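PDB 5YHH: uncharacterized conserved protein YiiM from Geobacillus stearothermophilus, which is a MOSC-domain protein linked to hydroxylaminopurine resistance and probably acts as an oxidoreductase with a molybdenum cofactor at its putative catalytic site. Local coordinates for residues 65-71 and 91-97. Numbering follows the deposited sequence.
Sequences ICAYPSE and ENWTLLG
W93 N donates to C66 O (3.2 Å) in the carbonyl plane, Y68 N to W93 O almost end-on, and L95 N to Y68 O (2.9 Å), the alternating backbone pattern of two parallel strands. S70 N carries the series one step past the strand end to L95 O. At the other end the N92 side chain stands in for backbone: its OD1 takes the amide hydrogen of C66 N (2.8 Å), which reaches it from 22° out of the carbonyl plane. L95 O is gripped twice, by S70 N and by S70 OG (2.7 Å); with chi1 at 63° the hydroxyl sits between its own N and carbonyl carbon, within range of that oxygen. Beyond it the bent side chain of E71 (chi2 86°) brings OE2 to G97 N at 2.7 Å, and the amide meets the syn lone pair of the carboxylate.

Strands 65-69 and 93-96 are joined through helix 71-80 as a beta-alpha-beta unit of the MOSC domain; they lie side by side within its mixed sheet, between strands 8-19 and 149-153.

Apolar contacts gather on the face bearing A67, W93 and L95. I65 CG2 lies 3.5 Å from the centroid of the W93 five-membered ring, a CH-pi contact over the face, while I65 CD1 extends to CZ2 of the six-membered ring, also at 3.5 Å. A67 CB packs on L95 CD1 (3.8 Å).

On the face of Y68 and T94, the CB and CG of E91, just before the strand, pack against Y68 CB, and the E91 carboxylate turns to T94, whose OG1 donates to OE2. That buried carboxylate also receives the amides of G87 and F89. F89 stacks on the Y68 ring, whose OH is hydrogen-bonded to K146 O and W76 NE1.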
# COMPACT_ATOMS: atom_id res chain seq x y z
N ILE A 65 2.34 -2.05 6.95
CA ILE A 65 2.89 -0.80 6.40
C ILE A 65 2.09 -0.43 5.15
O ILE A 65 2.04 -1.20 4.19
CB ILE A 65 4.38 -0.94 6.05
CG1 ILE A 65 5.21 -1.33 7.30
CG2 ILE A 65 4.92 0.37 5.45
CD1 ILE A 65 6.56 -1.89 6.94
N CYS A 66 1.46 0.73 5.16
CA CYS A 66 0.83 1.28 3.95
C CYS A 66 1.82 2.18 3.16
O CYS A 66 2.44 3.07 3.75
CB CYS A 66 -0.45 2.06 4.37
SG CYS A 66 -1.30 2.80 2.97
N ALA A 67 2.00 1.92 1.87
CA ALA A 67 2.97 2.62 1.01
C ALA A 67 2.27 3.29 -0.15
O ALA A 67 1.29 2.75 -0.69
CB ALA A 67 4.02 1.65 0.48
N TYR A 68 2.76 4.48 -0.53
CA TYR A 68 2.18 5.23 -1.65
C TYR A 68 3.27 5.82 -2.54
O TYR A 68 4.22 6.41 -2.03
CB TYR A 68 1.23 6.33 -1.18
CG TYR A 68 0.32 6.74 -2.28
CD1 TYR A 68 -0.79 5.98 -2.61
CD2 TYR A 68 0.61 7.85 -3.05
CE1 TYR A 68 -1.60 6.33 -3.65
CE2 TYR A 68 -0.21 8.22 -4.07
CZ TYR A 68 -1.30 7.47 -4.38
OH TYR A 68 -2.12 7.80 -5.43
N PRO A 69 3.16 5.64 -3.87
CA PRO A 69 4.12 6.19 -4.78
C PRO A 69 4.05 7.71 -4.86
O PRO A 69 3.02 8.24 -5.30
CB PRO A 69 3.73 5.57 -6.13
CG PRO A 69 3.00 4.29 -5.75
CD PRO A 69 2.26 4.67 -4.54
N SER A 70 5.11 8.40 -4.48
CA SER A 70 5.15 9.87 -4.57
C SER A 70 4.90 10.37 -6.01
O SER A 70 4.37 11.50 -6.23
CB SER A 70 6.48 10.43 -4.04
OG SER A 70 7.61 9.99 -4.80
N GLU A 71 5.26 9.55 -7.00
CA GLU A 71 5.09 9.94 -8.40
C GLU A 71 3.66 10.39 -8.65
O GLU A 71 3.43 11.29 -9.43
CB GLU A 71 5.47 8.82 -9.38
CG GLU A 71 6.99 8.50 -9.44
CD GLU A 71 7.45 7.51 -8.37
OE1 GLU A 71 6.68 7.26 -7.41
OE2 GLU A 71 8.60 6.99 -8.47
N GLU A 91 -0.18 7.44 4.05
CA GLU A 91 0.78 6.33 3.95
C GLU A 91 1.86 6.39 5.05
O GLU A 91 2.29 7.47 5.43
CB GLU A 91 1.40 6.28 2.54
CG GLU A 91 2.39 7.42 2.17
CD GLU A 91 1.82 8.75 1.86
OE1 GLU A 91 0.58 8.96 2.01
OE2 GLU A 91 2.63 9.62 1.40
N ASN A 92 2.26 5.25 5.58
CA ASN A 92 3.45 5.18 6.45
C ASN A 92 4.71 5.53 5.69
O ASN A 92 5.59 6.26 6.21
CB ASN A 92 3.62 3.77 7.04
CG ASN A 92 2.41 3.30 7.79
OD1 ASN A 92 1.51 2.63 7.24
ND2 ASN A 92 2.33 3.69 9.05
N TRP A 93 4.81 5.03 4.46
CA TRP A 93 6.01 5.14 3.63
C TRP A 93 5.62 5.78 2.29
O TRP A 93 4.81 5.22 1.55
CB TRP A 93 6.59 3.76 3.33
CG TRP A 93 7.25 3.04 4.45
CD1 TRP A 93 7.28 3.38 5.78
CD2 TRP A 93 7.91 1.77 4.35
NE1 TRP A 93 7.95 2.40 6.50
CE2 TRP A 93 8.36 1.42 5.63
CE3 TRP A 93 8.19 0.93 3.27
CZ2 TRP A 93 9.07 0.24 5.88
CZ3 TRP A 93 8.88 -0.22 3.50
CH2 TRP A 93 9.33 -0.57 4.80
N THR A 94 6.16 6.97 2.04
CA THR A 94 6.08 7.60 0.75
C THR A 94 7.25 7.09 -0.05
O THR A 94 8.41 7.22 0.34
CB THR A 94 6.18 9.12 0.87
OG1 THR A 94 5.19 9.56 1.80
CG2 THR A 94 5.94 9.74 -0.51
N LEU A 95 6.95 6.50 -1.20
CA LEU A 95 7.97 5.83 -1.97
C LEU A 95 8.40 6.63 -3.17
O LEU A 95 7.69 7.54 -3.63
CB LEU A 95 7.44 4.48 -2.44
CG LEU A 95 7.05 3.43 -1.39
CD1 LEU A 95 6.81 2.05 -2.07
CD2 LEU A 95 8.07 3.33 -0.27
N LEU A 96 9.60 6.32 -3.64
CA LEU A 96 10.09 6.81 -4.93
C LEU A 96 10.63 5.61 -5.73
O LEU A 96 11.31 4.73 -5.17
CB LEU A 96 11.18 7.87 -4.72
CG LEU A 96 11.75 8.50 -5.97
CD1 LEU A 96 10.70 9.47 -6.61
CD2 LEU A 96 13.06 9.24 -5.60
N GLY A 97 10.32 5.56 -7.02
CA GLY A 97 10.80 4.50 -7.91
C GLY A 97 10.05 3.18 -7.92
O GLY A 97 10.51 2.22 -8.53